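Local coordinates for DNA replication regulator protein HobA (Helicobacter pylori, PDB 2UVP) that is required for the initiation of DNA replication and increases the binding of DnaA to the oriC region, at residues M117-V121 / I132-K136. Sequence-based numbering, arbitrary orientation.
Sequences MFWHV and ILLSK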
loop_
_atom_site.group_PDB
_atom_site.type_symbol
_atom_site.label_atom_id
_atom_site.label_comp_id
_atom_site.label_asym_id
_atom_site.label_seq_id
_atom_site.Cartn_x
_atom_site.Cartn_y
_atom_site.Cartn_z
ATOM N N MET A 117 17.791 -1.445 -14.580
ATOM C CA MET A 117 18.826 -0.645 -13.937
ATOM C C MET A 117 18.273 -0.304 -12.563
ATOM O O MET A 117 17.095 0.066 -12.455
ATOM C CB MET A 117 19.125 0.634 -14.738
ATOM C CG MET A 117 19.969 1.643 -13.961
ATOM S SD MET A 117 20.285 3.192 -14.833
ATOM C CE MET A 117 21.614 2.699 -15.921
ATOM N N PHE A 118 19.096 -0.467 -11.527
ATOM C CA PHE A 118 18.676 -0.175 -10.161
ATOM C C PHE A 118 18.923 1.280 -9.849
ATOM O O PHE A 118 20.045 1.763 -10.009
ATOM C CB PHE A 118 19.435 -1.017 -9.147
ATOM C CG PHE A 118 19.148 -2.478 -9.244
ATOM C CD1 PHE A 118 17.913 -2.988 -8.857
ATOM C CD2 PHE A 118 20.124 -3.346 -9.705
ATOM C CE1 PHE A 118 17.647 -4.365 -8.940
ATOM C CE2 PHE A 118 19.872 -4.725 -9.798
ATOM C CZ PHE A 118 18.637 -5.233 -9.416
ATOM N N TRP A 119 17.893 1.975 -9.394
ATOM C CA TRP A 119 18.067 3.366 -8.949
ATOM C C TRP A 119 17.769 3.364 -7.477
ATOM O O TRP A 119 16.622 3.133 -7.066
ATOM C CB TRP A 119 17.086 4.266 -9.676
ATOM C CG TRP A 119 17.106 5.726 -9.316
ATOM C CD1 TRP A 119 17.839 6.357 -8.327
ATOM C CD2 TRP A 119 16.325 6.737 -9.946
ATOM N NE1 TRP A 119 17.550 7.709 -8.324
ATOM C CE2 TRP A 119 16.617 7.963 -9.298
ATOM C CE3 TRP A 119 15.388 6.723 -10.984
ATOM C CZ2 TRP A 119 16.034 9.170 -9.691
ATOM C CZ3 TRP A 119 14.809 7.909 -11.380
ATOM C CH2 TRP A 119 15.136 9.131 -10.726
ATOM N N HIS A 120 18.795 3.573 -6.654
ATOM C CA HIS A 120 18.571 3.470 -5.211
ATOM C C HIS A 120 18.915 4.789 -4.554
ATOM O O HIS A 120 19.924 5.402 -4.908
ATOM C CB HIS A 120 19.383 2.336 -4.573
ATOM C CG HIS A 120 19.229 2.273 -3.090
ATOM N ND1 HIS A 120 18.106 1.748 -2.482
ATOM C CD2 HIS A 120 20.005 2.765 -2.088
ATOM C CE1 HIS A 120 18.229 1.864 -1.171
ATOM N NE2 HIS A 120 19.349 2.517 -0.914
ATOM N N VAL A 121 18.093 5.192 -3.589
ATOM C CA VAL A 121 18.331 6.423 -2.831
ATOM C C VAL A 121 18.456 6.163 -1.345
ATOM O O VAL A 121 17.523 5.676 -0.700
ATOM C CB VAL A 121 17.195 7.448 -3.052
ATOM C CG1 VAL A 121 17.529 8.755 -2.325
ATOM C CG2 VAL A 121 16.994 7.667 -4.551
ATOM N N ILE A 132 22.945 -6.932 -4.282
ATOM C CA ILE A 132 22.300 -6.678 -5.561
ATOM C C ILE A 132 22.920 -5.443 -6.230
ATOM O O ILE A 132 23.240 -5.450 -7.428
ATOM C CB ILE A 132 20.761 -6.552 -5.366
ATOM C CG1 ILE A 132 20.128 -7.938 -5.502
ATOM C CG2 ILE A 132 20.144 -5.583 -6.360
ATOM C CD1 ILE A 132 18.704 -8.013 -5.036
ATOM N N LEU A 133 23.127 -4.401 -5.433
ATOM C CA LEU A 133 23.665 -3.157 -5.957
ATOM C C LEU A 133 25.127 -3.327 -6.366
ATOM O O LEU A 133 25.600 -2.643 -7.265
ATOM C CB LEU A 133 23.470 -2.029 -4.942
ATOM C CG LEU A 133 21.998 -1.713 -4.625
ATOM C CD1 LEU A 133 21.909 -0.594 -3.618
ATOM C CD2 LEU A 133 21.189 -1.384 -5.875
ATOM N N LEU A 134 25.814 -4.261 -5.708
ATOM C CA LEU A 134 27.194 -4.653 -6.046
ATOM C C LEU A 134 27.310 -5.461 -7.347
ATOM O O LEU A 134 28.419 -5.652 -7.873
ATOM C CB LEU A 134 27.780 -5.469 -4.892
ATOM C CG LEU A 134 28.925 -4.958 -4.002
ATOM C CD1 LEU A 134 29.150 -3.447 -4.050
ATOM C CD2 LEU A 134 28.734 -5.425 -2.569
ATOM N N SER A 135 26.170 -5.929 -7.858
ATOM C CA SER A 135 26.133 -6.826 -9.012
ATOM C C SER A 135 26.504 -6.157 -10.343
ATOM O O SER A 135 26.834 -4.971 -10.381
ATOM C CB SER A 135 24.765 -7.512 -9.111
ATOM O OG SER A 135 23.783 -6.641 -9.648
ATOM N N LYS A 136 26.454 -6.941 -11.418
ATOM C CA LYS A 136 26.782 -6.501 -12.772
ATOM C C LYS A 136 25.713 -5.564 -13.330
ATOM O O LYS A 136 25.980 -4.793 -14.255
ATOM C CB LYS A 136 26.910 -7.707 -13.730
ATOM C CG LYS A 136 27.168 -9.067 -13.059
ATOM C CD LYS A 136 25.853 -9.732 -12.594
ATOM C CE LYS A 136 26.056 -10.570 -11.331
ATOM N NZ LYS A 136 26.721 -9.808 -10.235
#
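Within the beta-alpha-beta unit made of strand 116-121, helix 127-133 and strand 139-143, Phe-118 and His-120 of the central strand of a five-stranded parallel sheet meet Ile-132 and Leu-133 of the crossover helix. The contact is buried and apolar, and no hydrogen bond crosses it. Ile-132 sets its CG2 methyl over one face of the Phe-118 ring in a CH-pi contact, 3.6 Å from the centroid and 21° off the ring normal. The methyl is displaced toward the rim, so its nearest ring atom is Phe-118 CZ, at 3.4 Å from Ile-132 CG2. Phe-118 carries CG anti to its carbonyl carbon (chi1 -66°), which presents the ring to the helix; the same ring also meets that of Phe-91, and the Phe-118 side chain touches Leu-57 of the neighbouring strand 55-60. Leu-133 works as a fork between the two strand residues: CD2 lies 3.7 Å from Phe-118 CB, while CD1 comes within 4.0 Å of CG in the imidazole of His-120. The polar atoms of that imidazole look elsewhere, ND1 hydrogen-bonding to Ser-59 OG on strand 55-60 and NE2 to Lys-123 O, so the ring is held at both nitrogens, and Leu-133 CD1 approaches it obliquely, near CB and CG. Past Leu-133 the chain turns toward strand 139-143, and Ser-135 folds back on Ile-132 O, which accepts both Ser-135 N at 3.0 Å and, in the carbonyl plane, Ser-135 OG at 2.6 Å.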